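Side-chain contacts in dipicolinate synthase subunit B (Bacillus halodurans, PDB 3LQK), which is the B subunit of dipicolinate synthase, a flavoprotein-family enzyme that probably takes part in making the dipicolinic acid of bacterial spores: residues A[44-49]-A[58-63]; A[106-109]-A[113-116]; A[144-147]-A[151-154]; A[158-163]-A[168-173]. All blocks are in the same frame, centred on the assembly; numbering follows the deposited sequence.

Contact 1 (A[44-49]-A[58-63]); sequences HTVQTT and EWINKI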
loop_
_atom_site.group_PDB
_atom_site.type_symbol
_atom_site.label_atom_id
_atom_site.label_comp_id
_atom_site.label_asym_id
_atom_site.label_seq_id
_atom_site.Cartn_x
_atom_site.Cartn_y
_atom_site.Cartn_z
ATOM N N HIS A 44 -3.969 7.901 27.730
ATOM C CA HIS A 44 -5.215 7.746 28.475
ATOM C C HIS A 44 -5.277 8.751 29.580
ATOM O O HIS A 44 -4.240 9.316 29.960
ATOM C CB HIS A 44 -5.268 6.362 29.099
ATOM C CG HIS A 44 -5.355 5.273 28.093
ATOM N ND1 HIS A 44 -6.531 4.972 27.432
ATOM C CD2 HIS A 44 -4.414 4.413 27.616
ATOM C CE1 HIS A 44 -6.306 3.981 26.581
ATOM N NE2 HIS A 44 -5.032 3.622 26.672
ATOM N N THR A 45 -6.495 8.903 30.124
ATOM C CA THR A 45 -6.780 9.768 31.244
ATOM C C THR A 45 -5.892 9.378 32.389
ATOM O O THR A 45 -5.697 8.217 32.656
ATOM C CB THR A 45 -8.258 9.661 31.714
ATOM O OG1 THR A 45 -9.122 10.109 30.657
ATOM C CG2 THR A 45 -8.498 10.534 32.925
ATOM N N VAL A 46 -5.369 10.388 33.061
ATOM C CA VAL A 46 -4.387 10.228 34.110
ATOM C C VAL A 46 -5.079 9.945 35.473
ATOM O O VAL A 46 -4.432 9.461 36.406
ATOM C CB VAL A 46 -3.403 11.459 34.085
ATOM C CG1 VAL A 46 -2.930 11.878 35.456
ATOM C CG2 VAL A 46 -2.234 11.150 33.143
ATOM N N GLN A 47 -6.383 10.166 35.557
ATOM C CA GLN A 47 -7.170 9.888 36.761
ATOM C C GLN A 47 -8.575 9.489 36.442
ATOM O O GLN A 47 -9.182 10.048 35.570
ATOM C CB GLN A 47 -7.296 11.143 37.612
ATOM C CG GLN A 47 -6.178 11.388 38.608
ATOM C CD GLN A 47 -6.447 12.643 39.384
ATOM O OE1 GLN A 47 -7.593 13.032 39.509
ATOM N NE2 GLN A 47 -5.404 13.292 39.887
ATOM N N THR A 48 -9.113 8.544 37.183
ATOM C CA THR A 48 -10.545 8.265 37.156
ATOM C C THR A 48 -11.220 8.864 38.426
ATOM O O THR A 48 -10.549 9.241 39.353
ATOM C CB THR A 48 -10.826 6.740 37.035
ATOM N N THR A 49 -12.538 8.942 38.456
ATOM C CA THR A 49 -13.216 9.451 39.632
ATOM C C THR A 49 -12.702 8.637 40.824
ATOM O O THR A 49 -12.530 9.123 41.926
ATOM C CB THR A 49 -14.764 9.286 39.545
ATOM O OG1 THR A 49 -15.234 9.504 38.215
ATOM C CG2 THR A 49 -15.479 10.237 40.482
ATOM N N GLU A 58 4.631 6.577 39.790
ATOM C CA GLU A 58 5.765 7.484 39.913
ATOM C C GLU A 58 5.915 8.358 38.664
ATOM O O GLU A 58 6.142 9.544 38.800
ATOM C CB GLU A 58 7.089 6.718 40.189
ATOM N N TRP A 59 5.781 7.748 37.465
ATOM C CA TRP A 59 5.981 8.430 36.183
ATOM C C TRP A 59 5.186 9.735 36.061
ATOM O O TRP A 59 5.732 10.735 35.589
ATOM C CB TRP A 59 5.721 7.490 34.966
ATOM C CG TRP A 59 4.275 7.163 34.703
ATOM C CD1 TRP A 59 3.536 6.258 35.360
ATOM C CD2 TRP A 59 3.413 7.763 33.739
ATOM N NE1 TRP A 59 2.237 6.257 34.902
ATOM C CE2 TRP A 59 2.143 7.168 33.885
ATOM C CE3 TRP A 59 3.575 8.767 32.797
ATOM C CZ2 TRP A 59 1.037 7.532 33.097
ATOM C CZ3 TRP A 59 2.485 9.123 32.010
ATOM C CH2 TRP A 59 1.226 8.503 32.168
ATOM N N ILE A 60 3.936 9.761 36.523
ATOM C CA ILE A 60 3.155 10.997 36.478
ATOM C C ILE A 60 3.800 12.070 37.326
ATOM O O ILE A 60 4.000 13.185 36.848
ATOM C CB ILE A 60 1.687 10.786 36.916
ATOM C CG1 ILE A 60 0.936 9.961 35.868
ATOM C CG2 ILE A 60 0.935 12.129 37.051
ATOM C CD1 ILE A 60 -0.301 9.310 36.449
ATOM N N ASN A 61 4.111 11.729 38.579
ATOM C CA ASN A 61 4.821 12.635 39.471
ATOM C C ASN A 61 6.112 13.167 38.799
ATOM O O ASN A 61 6.405 14.378 38.854
ATOM C CB ASN A 61 5.144 11.956 40.825
ATOM C CG ASN A 61 3.879 11.403 41.533
ATOM O OD1 ASN A 61 2.768 11.944 41.370
ATOM N ND2 ASN A 61 4.039 10.305 42.303
ATOM N N LYS A 62 6.883 12.265 38.175
ATOM C CA LYS A 62 8.119 12.666 37.487
ATOM C C LYS A 62 7.889 13.683 36.368
ATOM O O LYS A 62 8.558 14.703 36.308
ATOM C CB LYS A 62 8.859 11.449 36.941
ATOM C CG LYS A 62 9.307 10.435 38.042
ATOM C CD LYS A 62 10.550 9.608 37.671
ATOM C CE LYS A 62 11.075 8.854 38.911
ATOM N NZ LYS A 62 11.900 7.673 38.523
ATOM N N ILE A 63 6.870 13.469 35.544
ATOM C CA ILE A 63 6.496 14.484 34.531
ATOM C C ILE A 63 6.209 15.825 35.197
ATOM O O ILE A 63 6.703 16.877 34.758
ATOM C CB ILE A 63 5.296 13.996 33.680
ATOM C CG1 ILE A 63 5.724 12.773 32.861
ATOM C CG2 ILE A 63 4.792 15.077 32.761
ATOM C CD1 ILE A 63 4.586 12.082 32.197
#

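Contact 2 (A[106-109]-A[113-116]); sequences AMTD and LMGA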
loop_
_atom_site.group_PDB
_atom_site.type_symbol
_atom_site.label_atom_id
_atom_site.label_comp_id
_atom_site.label_asym_id
_atom_site.label_seq_id
_atom_site.Cartn_x
_atom_site.Cartn_y
_atom_site.Cartn_z
ATOM N N ALA A 106 -3.140 6.922 9.447
ATOM C CA ALA A 106 -3.989 8.112 9.626
ATOM C C ALA A 106 -5.075 7.932 10.683
ATOM O O ALA A 106 -6.133 8.578 10.636
ATOM C CB ALA A 106 -4.608 8.575 8.277
HETATM N N MSE A 107 -4.868 7.005 11.600
HETATM C CA MSE A 107 -5.807 6.881 12.669
HETATM C C MSE A 107 -5.355 7.869 13.721
HETATM O O MSE A 107 -4.159 8.185 13.870
HETATM C CB MSE A 107 -5.896 5.448 13.140
HETATM C CG MSE A 107 -6.502 4.575 12.082
HETATM SE SE MSE A 107 -6.058 2.763 12.462
HETATM C CE MSE A 107 -7.079 2.874 14.186
ATOM N N THR A 108 -6.291 8.421 14.405
ATOM C CA THR A 108 -5.992 9.485 15.313
ATOM C C THR A 108 -6.952 9.287 16.418
ATOM O O THR A 108 -7.950 10.018 16.454
ATOM C CB THR A 108 -6.340 10.815 14.646
ATOM O OG1 THR A 108 -5.474 11.019 13.513
ATOM C CG2 THR A 108 -6.191 11.935 15.668
ATOM N N ASP A 109 -6.732 8.273 17.257
ATOM C CA ASP A 109 -7.695 7.954 18.308
ATOM C C ASP A 109 -7.039 7.949 19.664
ATOM O O ASP A 109 -7.391 7.144 20.496
ATOM C CB ASP A 109 -8.342 6.585 18.049
ATOM C CG ASP A 109 -7.338 5.421 18.118
ATOM O OD1 ASP A 109 -6.130 5.650 18.411
ATOM O OD2 ASP A 109 -7.773 4.264 17.868
ATOM N N LEU A 113 -1.778 11.020 19.300
ATOM C CA LEU A 113 -1.900 11.042 17.845
ATOM C C LEU A 113 -2.664 12.268 17.436
ATOM O O LEU A 113 -2.457 12.791 16.338
ATOM C CB LEU A 113 -2.586 9.775 17.345
ATOM C CG LEU A 113 -1.771 8.495 17.585
ATOM C CD1 LEU A 113 -2.589 7.322 17.173
ATOM C CD2 LEU A 113 -0.398 8.517 16.854
HETATM N N MSE A 114 -3.562 12.745 18.296
HETATM C CA MSE A 114 -4.269 14.006 17.955
HETATM C C MSE A 114 -3.319 15.180 18.013
HETATM O O MSE A 114 -3.369 16.055 17.161
HETATM C CB MSE A 114 -5.485 14.187 18.851
HETATM C CG MSE A 114 -6.225 15.463 18.661
HETATM SE SE MSE A 114 -7.048 15.524 16.860
HETATM C CE MSE A 114 -8.375 14.162 17.091
ATOM N N GLY A 115 -2.384 15.189 18.992
ATOM C CA GLY A 115 -1.355 16.207 19.012
ATOM C C GLY A 115 -0.517 16.237 17.721
ATOM O O GLY A 115 -0.221 17.303 17.169
ATOM N N ALA A 116 -0.142 15.059 17.263
ATOM C CA ALA A 116 0.622 14.912 16.031
ATOM C C ALA A 116 -0.192 15.414 14.824
ATOM O O ALA A 116 0.294 16.192 14.007
ATOM C CB ALA A 116 1.044 13.426 15.831
#

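Contact 3 (A[144-147]-A[151-154]); sequences MRLM and NIYF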
loop_
_atom_site.group_PDB
_atom_site.type_symbol
_atom_site.label_atom_id
_atom_site.label_comp_id
_atom_site.label_asym_id
_atom_site.label_seq_id
_atom_site.Cartn_x
_atom_site.Cartn_y
_atom_site.Cartn_z
HETATM N N MSE A 144 8.593 3.185 7.022
HETATM C CA MSE A 144 9.165 3.793 5.815
HETATM C C MSE A 144 8.169 4.728 5.204
HETATM O O MSE A 144 8.556 5.784 4.704
HETATM C CB MSE A 144 9.563 2.738 4.801
HETATM C CG MSE A 144 10.855 2.025 5.143
HETATM SE SE MSE A 144 12.262 3.304 5.592
HETATM C CE MSE A 144 13.424 2.141 6.585
ATOM N N ARG A 145 6.888 4.459 5.298
ATOM C CA ARG A 145 5.930 5.458 4.890
ATOM C C ARG A 145 6.103 6.802 5.650
ATOM O O ARG A 145 6.187 7.836 5.069
ATOM C CB ARG A 145 4.498 4.954 4.993
ATOM C CG ARG A 145 3.456 5.946 4.504
ATOM C CD ARG A 145 2.012 5.553 4.752
ATOM N NE ARG A 145 1.710 4.244 4.250
ATOM C CZ ARG A 145 1.262 3.224 4.972
ATOM N NH1 ARG A 145 1.023 3.329 6.250
ATOM N NH2 ARG A 145 1.057 2.070 4.411
ATOM N N LEU A 146 6.213 6.729 6.955
ATOM C CA LEU A 146 6.367 7.925 7.761
ATOM C C LEU A 146 7.669 8.686 7.452
ATOM O O LEU A 146 7.673 9.893 7.405
ATOM C CB LEU A 146 6.317 7.532 9.254
ATOM C CG LEU A 146 4.973 7.068 9.819
ATOM C CD1 LEU A 146 5.171 6.362 11.155
ATOM C CD2 LEU A 146 3.887 8.179 9.921
HETATM N N MSE A 147 8.763 7.950 7.281
HETATM C CA MSE A 147 10.118 8.474 7.032
HETATM C C MSE A 147 10.126 9.318 5.766
HETATM O O MSE A 147 10.969 10.231 5.648
HETATM C CB MSE A 147 11.100 7.312 6.727
HETATM C CG MSE A 147 11.804 6.728 7.906
HETATM SE SE MSE A 147 13.276 7.915 8.444
HETATM C CE MSE A 147 14.409 7.670 6.895
ATOM N N ASN A 151 7.108 16.518 6.762
ATOM C CA ASN A 151 7.047 17.042 8.106
ATOM C C ASN A 151 7.202 16.017 9.204
ATOM O O ASN A 151 6.977 16.327 10.370
ATOM C CB ASN A 151 5.797 17.905 8.318
ATOM C CG ASN A 151 5.770 19.093 7.404
ATOM O OD1 ASN A 151 6.771 19.766 7.271
ATOM N ND2 ASN A 151 4.645 19.313 6.710
ATOM N N ILE A 152 7.623 14.813 8.876
ATOM C CA ILE A 152 7.781 13.777 9.869
ATOM C C ILE A 152 9.262 13.387 9.877
ATOM O O ILE A 152 9.838 13.124 8.840
ATOM C CB ILE A 152 6.899 12.544 9.589
ATOM C CG1 ILE A 152 5.446 12.978 9.633
ATOM C CG2 ILE A 152 7.170 11.395 10.682
ATOM C CD1 ILE A 152 4.345 11.897 9.437
ATOM N N TYR A 153 9.859 13.307 11.063
ATOM C CA TYR A 153 11.282 13.029 11.217
ATOM C C TYR A 153 11.522 12.020 12.322
ATOM O O TYR A 153 10.702 11.933 13.257
ATOM C CB TYR A 153 12.084 14.319 11.514
ATOM C CG TYR A 153 11.802 15.431 10.516
ATOM C CD1 TYR A 153 12.523 15.558 9.338
ATOM C CD2 TYR A 153 10.768 16.329 10.744
ATOM C CE1 TYR A 153 12.202 16.580 8.399
ATOM C CE2 TYR A 153 10.437 17.298 9.821
ATOM C CZ TYR A 153 11.176 17.454 8.700
ATOM O OH TYR A 153 10.803 18.454 7.872
ATOM N N PHE A 154 12.603 11.251 12.173
ATOM C CA PHE A 154 12.930 10.146 13.079
ATOM C C PHE A 154 14.194 10.394 13.914
ATOM O O PHE A 154 15.227 10.846 13.382
ATOM C CB PHE A 154 13.087 8.842 12.273
ATOM C CG PHE A 154 11.783 8.165 11.924
ATOM C CD1 PHE A 154 10.914 8.720 11.004
ATOM C CD2 PHE A 154 11.405 6.974 12.552
ATOM C CE1 PHE A 154 9.725 8.122 10.695
ATOM C CE2 PHE A 154 10.171 6.375 12.269
ATOM C CZ PHE A 154 9.353 6.930 11.325
#

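Contact 4 (A[158-163]-A[168-173]); sequences GQDNPQ and SLVARM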
loop_
_atom_site.group_PDB
_atom_site.type_symbol
_atom_site.label_atom_id
_atom_site.label_comp_id
_atom_site.label_asym_id
_atom_site.label_seq_id
_atom_site.Cartn_x
_atom_site.Cartn_y
_atom_site.Cartn_z
ATOM N N GLY A 158 18.182 2.007 15.331
ATOM C CA GLY A 158 18.974 0.849 14.956
ATOM C C GLY A 158 18.424 -0.385 15.607
ATOM O O GLY A 158 17.484 -0.298 16.399
ATOM N N GLN A 159 19.019 -1.533 15.297
ATOM C CA GLN A 159 18.581 -2.777 15.881
ATOM C C GLN A 159 19.128 -2.879 17.294
ATOM O O GLN A 159 20.344 -2.800 17.506
ATOM C CB GLN A 159 19.085 -3.949 15.116
ATOM C CG GLN A 159 18.481 -4.136 13.742
ATOM C CD GLN A 159 19.085 -5.365 13.046
ATOM O OE1 GLN A 159 20.186 -5.318 12.473
ATOM N NE2 GLN A 159 18.339 -6.467 13.082
ATOM N N ASP A 160 18.281 -3.114 18.266
ATOM C CA ASP A 160 18.811 -3.155 19.612
ATOM C C ASP A 160 19.305 -4.531 20.031
ATOM O O ASP A 160 20.136 -4.617 20.948
ATOM C CB ASP A 160 17.831 -2.624 20.616
ATOM C CG ASP A 160 16.545 -3.369 20.606
ATOM O OD1 ASP A 160 16.024 -3.640 21.741
ATOM O OD2 ASP A 160 16.074 -3.678 19.485
ATOM N N ASN A 161 18.840 -5.603 19.383
ATOM C CA ASN A 161 19.358 -6.942 19.717
ATOM C C ASN A 161 19.090 -7.880 18.573
ATOM O O ASN A 161 18.072 -8.586 18.549
ATOM C CB ASN A 161 18.753 -7.463 21.012
ATOM C CG ASN A 161 19.501 -8.684 21.572
ATOM O OD1 ASN A 161 20.181 -9.468 20.847
ATOM N ND2 ASN A 161 19.315 -8.895 22.848
ATOM N N PRO A 162 19.980 -7.838 17.585
ATOM C CA PRO A 162 19.691 -8.511 16.334
ATOM C C PRO A 162 19.588 -10.036 16.458
ATOM O O PRO A 162 18.859 -10.640 15.709
ATOM C CB PRO A 162 20.865 -8.129 15.431
ATOM C CG PRO A 162 21.591 -7.012 16.117
ATOM C CD PRO A 162 21.193 -6.974 17.531
ATOM N N GLN A 163 20.287 -10.640 17.404
ATOM C CA GLN A 163 20.281 -12.075 17.508
ATOM C C GLN A 163 18.988 -12.577 18.152
ATOM O O GLN A 163 18.431 -13.564 17.676
ATOM C CB GLN A 163 21.551 -12.591 18.232
ATOM C CG GLN A 163 22.881 -12.074 17.518
ATOM C CD GLN A 163 23.051 -12.568 16.026
ATOM O OE1 GLN A 163 22.498 -13.610 15.625
ATOM N NE2 GLN A 163 23.846 -11.811 15.225
ATOM N N SER A 168 13.482 -5.929 15.712
ATOM C CA SER A 168 13.349 -4.831 16.625
ATOM C C SER A 168 14.199 -3.639 16.242
ATOM O O SER A 168 15.413 -3.806 16.061
ATOM C CB SER A 168 13.783 -5.272 18.022
ATOM O OG SER A 168 13.675 -4.176 18.916
ATOM N N LEU A 169 13.586 -2.457 16.139
ATOM C CA LEU A 169 14.296 -1.185 16.044
ATOM C C LEU A 169 13.917 -0.306 17.219
ATOM O O LEU A 169 12.740 -0.274 17.554
ATOM C CB LEU A 169 13.954 -0.468 14.736
ATOM C CG LEU A 169 14.389 -1.130 13.426
ATOM C CD1 LEU A 169 13.922 -0.284 12.192
ATOM C CD2 LEU A 169 15.921 -1.332 13.457
ATOM N N VAL A 170 14.911 0.388 17.811
ATOM C CA VAL A 170 14.735 1.336 18.908
ATOM C C VAL A 170 15.619 2.578 18.659
ATOM O O VAL A 170 16.777 2.451 18.200
ATOM C CB VAL A 170 15.114 0.702 20.262
ATOM C CG1 VAL A 170 14.918 1.697 21.499
ATOM C CG2 VAL A 170 14.286 -0.628 20.487
ATOM N N ALA A 171 15.053 3.745 18.913
ATOM C CA ALA A 171 15.748 5.028 18.771
ATOM C C ALA A 171 16.798 5.211 19.869
ATOM O O ALA A 171 16.661 4.693 20.963
ATOM C CB ALA A 171 14.726 6.236 18.805
ATOM N N ARG A 172 17.834 5.969 19.546
ATOM C CA ARG A 172 18.756 6.504 20.492
ATOM C C ARG A 172 18.155 7.763 21.031
ATOM O O ARG A 172 18.261 8.833 20.403
ATOM C CB ARG A 172 20.087 6.854 19.810
ATOM C CG ARG A 172 21.192 7.265 20.784
ATOM C CD ARG A 172 22.472 7.598 20.021
ATOM N NE ARG A 172 23.190 6.406 19.527
ATOM C CZ ARG A 172 24.218 6.444 18.658
ATOM N NH1 ARG A 172 24.849 5.316 18.309
ATOM N NH2 ARG A 172 24.629 7.607 18.139
HETATM N N MSE A 173 17.593 7.648 22.225
HETATM C CA MSE A 173 16.825 8.749 22.794
HETATM C C MSE A 173 17.688 9.959 23.106
HETATM O O MSE A 173 17.180 11.087 23.087
HETATM C CB MSE A 173 16.110 8.305 24.065
HETATM C CG MSE A 173 14.979 7.239 23.827
HETATM SE SE MSE A 173 13.762 7.806 22.352
HETATM C CE MSE A 173 12.731 6.170 22.327
HETATM O O HOH W 1 17.226 -5.823 16.992
#

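Contact 1 (A[44-49]-A[58-63])
Val46 meets the side chain of Ile60 tip to tip, its CG1 resting 3.8 Å from Ile60 CD1. The contact belongs to the Rossmann-like fold of the flavoprotein family, whose mainly parallel central sheet is flanked by helices: residues 44-49 lie in the loop that follows strand 37-41, and residues 58-63 form most of the helix 58-66 to which that loop leads. It is purely apolar, with no hydrogen bond crossing between the segments, and small, burying 116 Å² in all. Ile60 turns its CG1 branch anti to its own carbonyl carbon (chi1 -69°), which carries CD1 out to the valine. The same CG1 lies 3.6 Å above the plane of the neighbouring Trp59 ring, over its centre, so Ile60 touches the indole with CG1 and the valine with CD1. His18 stacks on the indole and Tyr21 meets it edge-to-face, which places the tryptophan in an aromatic group beside the loop. The backbone N of Val46 is hydrogen-bonded to Asp73 OD2. The other methyl of the valine, CG2, approaches the indole obliquely and more loosely, 4.5 Å from Trp59 CH2.

Contact 2 (A[106-109]-A[113-116])
Methyl packing carries the contact between Thr108 and Met114, a selenomethionine. The two side chains cross at about a right angle, and Thr108 CG2 lies 3.4 Å from Met114 CE, tighter than usual for two carbons. Met114 CG points opposite the backbone N (chi1 176°), and the chain then bends at both chi2 and chi3, which folds its end back over the threonine methyl, with SE 3.9 Å from Thr108 CG2. The same methyl sits 3.6 Å from Met114 CA, so it is pressed against the helix backbone as well. The contact closes the short turn between two helices: a Schellman motif with Ala106 as its C-prime residue ends helix 97-104, and the chain runs through 106-109 into helix 111-121. Contacts between apolar and polar atoms come from Leu113, whose CD1 lies 3.8 Å from Met107 O and 4.1 Å from Asp109 OD1. Leu113 and Asp109 run side by side, pointing the same way. The charged interaction goes outside the pair, since Asp109 OD1 forms a salt bridge with Lys102 of helix 97-104. Between chains, Thr108 N is hydrogen-bonded to Asn98 OD1 of the second subunit, and selenomethionine Met107 packs on Met107 of the third.

Contact 3 (A[144-147]-A[151-154])
The end of helix 140-147 passes beside the start of strand 152-159, with Leu146 CA 6.4 Å from Ile152 CA and Met147 CA 6.3 Å from Tyr153 CA. No hydrogen bond joins the two segments. Phe154 and Leu146 carry much of the packing. Selenomethionine Met147, bent at chi2 (-78°) and chi3 (-68°), curls over the Phe154 ring: CG stands above one face, offset toward the rim, in a CH-pi contact 4.0 Å from the Phe154 ring centroid, and SE makes an oblique Met-aromatic contact, 3.6 Å from Phe154 CD1. Leu146 comes to the ring's edge instead, in its plane, with CB 3.7 Å from Phe154 CZ. An alanine in place of Phe154 would probably open a gap here, leaving the selenium and the CB of Leu146 without their aromatic partner. Further along the leucine, CD2 lies 3.8 Å from Ile152 CD1, while Ile152 CB packs against Leu146 O. The segments are consecutive elements of the beta-alpha-beta unit formed by strand 126-132, helix 140-147 and strand 152-159. Leu146 and Ile152 both touch Phe103 of helix 97-104, Ile152 also reaches Leu120 of helix 111-121, and Phe154 packs on Val128 and Ile130 of strand 126-132.

Contact 4 (A[158-163]-A[168-173])
Asp160 reaches toward Ser168 and Val170. Its CB lies 4.1 Å from Val170 CG2, and CG, set between its own backbone N and carbonyl carbon (chi1 58°), comes within 3.6 Å of the same methyl. Of the two carboxylate oxygens, OD1 lies 3.7 Å from Val170 CG2 and forms a salt bridge with Lys165 NZ, while OD2 accepts a short hydrogen bond of 2.5 Å from Ser168 OG. The hydroxyl meets OD2 on its syn side, 18° out of the carboxylate plane. Just before the aspartate, the backbones pair as the antiparallel hairpin of strands 152-159 and 169-171: Gly158 and Val170 form a hydrogen-bonded pair, with Val170 N to Gly158 O at 3.0 Å and a longer return bond from Gly158 N to Val170 O. Alongside, Leu169 CD2 packs 3.8 Å from Gln159 CG, and Gln159 OE1 accepts a hydrogen bond from Leu193 N of the fourth subunit. A water bridges Asn161 N and Ser168 O. Replacing Asp160 by an alanine would probably leave the Ser168 hydroxyl and the Lys165 ammonium without their shared acceptor group. With a lysine on one oxygen and a hydroxyl on the other, the carboxylate is likely to stay ionised and its rotation is restrained.

How the contacts relate
Along the chain the four contacts come in series, all in one flavoprotein-like domain. Contact 1, after strand 37-41, and contact 3, near the other end of the sheet, lie on opposite sides of the chain's centre, about 29 Å apart between centres. Contact 2, at the junction of helices 97-104 and 111-121, has its centre about 20 Å from that of contact 1 and about 15 Å from that of contact 3. Contacts 3 and 4 share strand 152-159, with centres about 17 Å apart: one packs a helix on it, the other pairs it with strand 169-171. Contacts 2 and 3 touch the second subunit, contacts 3 and 4 the fourth; no other chain of the assembly touches contact 1.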